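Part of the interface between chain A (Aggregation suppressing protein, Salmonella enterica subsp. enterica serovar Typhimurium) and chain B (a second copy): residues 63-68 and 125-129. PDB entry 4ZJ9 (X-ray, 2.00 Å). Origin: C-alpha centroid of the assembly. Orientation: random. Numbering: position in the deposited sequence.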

ATOM      1  N   VAL A  63      -0.327  -4.659   0.351  1.00 30.70           N
ATOM      2  CA  VAL A  63       0.134  -4.794   1.712  1.00 32.31           C
ATOM      3  C   VAL A  63       0.906  -3.508   2.131  1.00 31.56           C
ATOM      4  O   VAL A  63       2.087  -3.573   2.495  1.00 32.38           O
ATOM      5  CB  VAL A  63       0.987  -6.053   1.937  1.00 31.42           C
ATOM      6  CG1 VAL A  63       0.085  -7.299   1.980  1.00 37.18           C
ATOM      7  CG2 VAL A  63       2.061  -6.126   0.913  1.00 33.22           C
ATOM      8  N   PRO A  64       0.217  -2.334   2.115  1.00 30.37           N
ATOM      9  CA  PRO A  64       0.977  -1.099   2.395  1.00 29.26           C
ATOM     10  C   PRO A  64       1.351  -1.084   3.869  1.00 32.53           C
ATOM     11  O   PRO A  64       0.566  -1.569   4.708  1.00 30.87           O
ATOM     12  CB  PRO A  64      -0.007  -0.013   2.027  1.00 31.75           C
ATOM     13  CG  PRO A  64      -1.380  -0.631   2.153  1.00 33.40           C
ATOM     14  CD  PRO A  64      -1.152  -2.047   1.699  1.00 33.47           C
ATOM     15  N   GLY A  65       2.550  -0.591   4.174  1.00 34.91           N
ATOM     16  CA  GLY A  65       3.044  -0.586   5.544  1.00 37.54           C
ATOM     17  C   GLY A  65       3.552  -1.886   6.136  1.00 36.24           C
ATOM     18  O   GLY A  65       4.045  -1.936   7.286  1.00 37.10           O
ATOM     19  N   TRP A  66       3.380  -2.969   5.404  1.00 34.46           N
ATOM     20  CA  TRP A  66       3.881  -4.288   5.873  1.00 36.52           C
ATOM     21  C   TRP A  66       5.372  -4.411   5.618  1.00 36.07           C
ATOM     22  O   TRP A  66       5.843  -3.974   4.542  1.00 35.85           O
ATOM     23  CB  TRP A  66       3.117  -5.430   5.184  1.00 34.71           C
ATOM     24  CG  TRP A  66       1.741  -5.583   5.686  1.00 32.10           C
ATOM     25  CD1 TRP A  66       0.651  -4.884   5.318  1.00 34.57           C
ATOM     26  CD2 TRP A  66       1.323  -6.510   6.678  1.00 30.42           C
ATOM     27  NE1 TRP A  66      -0.431  -5.307   6.000  1.00 35.41           N
ATOM     28  CE2 TRP A  66      -0.049  -6.331   6.846  1.00 33.62           C
ATOM     29  CE3 TRP A  66       1.996  -7.448   7.451  1.00 36.34           C
ATOM     30  CZ2 TRP A  66      -0.783  -7.050   7.748  1.00 37.44           C
ATOM     31  CZ3 TRP A  66       1.261  -8.182   8.368  1.00 42.53           C
ATOM     32  CH2 TRP A  66      -0.131  -7.985   8.499  1.00 37.51           C
ATOM     33  N   LYS A  67       6.097  -4.966   6.606  1.00 37.92           N
ATOM     34  CA  LYS A  67       7.534  -5.244   6.508  1.00 39.04           C
ATOM     35  C   LYS A  67       7.793  -6.710   6.089  1.00 37.27           C
ATOM     36  O   LYS A  67       6.942  -7.585   6.246  1.00 40.33           O
ATOM     37  CB  LYS A  67       8.258  -4.945   7.821  1.00 47.16           C
ATOM     38  CG  LYS A  67       8.317  -3.465   8.229  1.00 53.01           C
ATOM     39  CD  LYS A  67       8.925  -3.309   9.617  1.00 63.35           C
ATOM     40  N   GLU A  68       8.984  -6.957   5.546  1.00 42.00           N
ATOM     41  CA  GLU A  68       9.289  -8.278   5.000  1.00 47.12           C
ATOM     42  C   GLU A  68       9.228  -9.283   6.120  1.00 45.71           C
ATOM     43  O   GLU A  68       8.686 -10.365   5.968  1.00 46.62           O
ATOM     44  CB  GLU A  68      10.618  -8.347   4.216  1.00 49.48           C
ATOM     45  CG  GLU A  68      11.911  -8.301   5.028  1.00 59.65           C
ATOM     46  CD  GLU A  68      13.203  -8.148   4.160  1.00 64.20           C
ATOM     47  OE1 GLU A  68      13.177  -8.360   2.927  1.00 58.50           O
ATOM     48  OE2 GLU A  68      14.270  -7.788   4.715  1.00 71.25           O
TER
ATOM     49  N   GLU B 125       7.540   5.262   0.944  1.00 38.05           N
ATOM     50  CA  GLU B 125       8.168   4.015   1.321  1.00 40.41           C
ATOM     51  C   GLU B 125       7.147   3.019   1.755  1.00 36.36           C
ATOM     52  O   GLU B 125       6.198   3.360   2.442  1.00 32.17           O
ATOM     53  CB  GLU B 125       9.171   4.261   2.480  1.00 52.69           C
ATOM     54  CG  GLU B 125      10.009   3.020   2.911  1.00 74.13           C
ATOM     55  CD  GLU B 125      11.429   2.862   2.286  1.00 84.74           C
ATOM     56  OE1 GLU B 125      11.602   2.478   1.092  1.00 89.92           O
ATOM     57  OE2 GLU B 125      12.409   3.090   3.032  1.00 75.60           O
ATOM     58  N   GLN B 126       7.274   1.800   1.300  1.00 32.12           N
ATOM     59  CA  GLN B 126       6.307   0.737   1.624  1.00 34.51           C
ATOM     60  C   GLN B 126       4.898   0.982   1.365  1.00 31.28           C
ATOM     61  O   GLN B 126       4.041   0.502   2.096  1.00 32.63           O
ATOM     62  CB  GLN B 126       6.543   0.326   3.070  1.00 36.12           C
ATOM     63  CG  GLN B 126       8.015  -0.115   3.135  1.00 51.37           C
ATOM     64  CD  GLN B 126       8.203  -1.300   4.019  1.00 61.35           C
ATOM     65  OE1 GLN B 126       8.330  -1.140   5.240  1.00 86.56           O
ATOM     66  NE2 GLN B 126       8.170  -2.500   3.436  1.00 55.42           N
ATOM     67  N   GLY B 127       4.619   1.647   0.255  1.00 27.45           N
ATOM     68  CA  GLY B 127       3.253   1.947  -0.168  1.00 30.65           C
ATOM     69  C   GLY B 127       2.587   3.027   0.666  1.00 28.74           C
ATOM     70  O   GLY B 127       1.376   3.207   0.603  1.00 28.36           O
ATOM     71  N   LEU B 128       3.403   3.788   1.398  1.00 28.72           N
ATOM     72  CA  LEU B 128       2.957   4.824   2.267  1.00 30.46           C
ATOM     73  C   LEU B 128       3.637   6.144   1.903  1.00 30.16           C
ATOM     74  O   LEU B 128       4.806   6.163   1.542  1.00 32.78           O
ATOM     75  CB  LEU B 128       3.210   4.521   3.778  1.00 30.20           C
ATOM     76  CG  LEU B 128       2.537   3.254   4.310  1.00 31.55           C
ATOM     77  CD1 LEU B 128       2.965   3.019   5.751  1.00 39.21           C
ATOM     78  CD2 LEU B 128       1.048   3.271   4.114  1.00 32.80           C
ATOM     79  N   LEU B 129       2.852   7.243   1.960  1.00 31.23           N
ATOM     80  CA  LEU B 129       3.444   8.550   1.723  1.00 30.19           C
ATOM     81  C   LEU B 129       3.443   9.225   3.074  1.00 31.72           C
ATOM     82  O   LEU B 129       2.364   9.408   3.663  1.00 31.09           O
ATOM     83  CB  LEU B 129       2.583   9.331   0.747  1.00 33.26           C
ATOM     84  CG  LEU B 129       3.115  10.770   0.501  1.00 36.52           C
ATOM     85  CD1 LEU B 129       4.501  10.841  -0.149  1.00 44.26           C
ATOM     86  CD2 LEU B 129       2.086  11.414  -0.398  1.00 35.40           C
TER

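Two tight turns, one from each copy, meet here; the two stretches that hold them bury 243 Å², both sides summed. The type II turn V63(A) to W66(A) is closed by W66(A) N bonding to V63(A) O at 3.2 Å. The type I' turn E125(B) to L128(B) is closed in both directions, by L128(B) N to E125(B) O at 3.0 Å and E125(B) N to L128(B) O at 2.9 Å.

One hydrogen bond crosses the contact. G65(A) N donates to Q126(B) O at 2.8 Å, and the angle of 176° at the hydrogen is nearly straight. The same carbonyl receives a CA-H...O contact from P64(A) CA, 3.5 Å from Q126(B) O.

A second polar pair is close but not bonded. Q126(B) NE2 lies 3.0 Å from W66(A) O, with a poor angle. The Q126(B) side chain also packs beside K67(A), whose CG is 3.8 Å from OE1 of Q126(B).

Apolar packing involves L128(B). L128(B) CD2 lies 4.0 Å from P64(A) CB, and L128(B) CD1 lies 3.6 Å from G65(A) CA.

Both glycines have positive phi, which favours glycine. Space is also short: an ideal CB on G65(A) would sit 3.3 Å from L128(B) CD1, and one on G127(B) 3.3 Å from P64(A) CB.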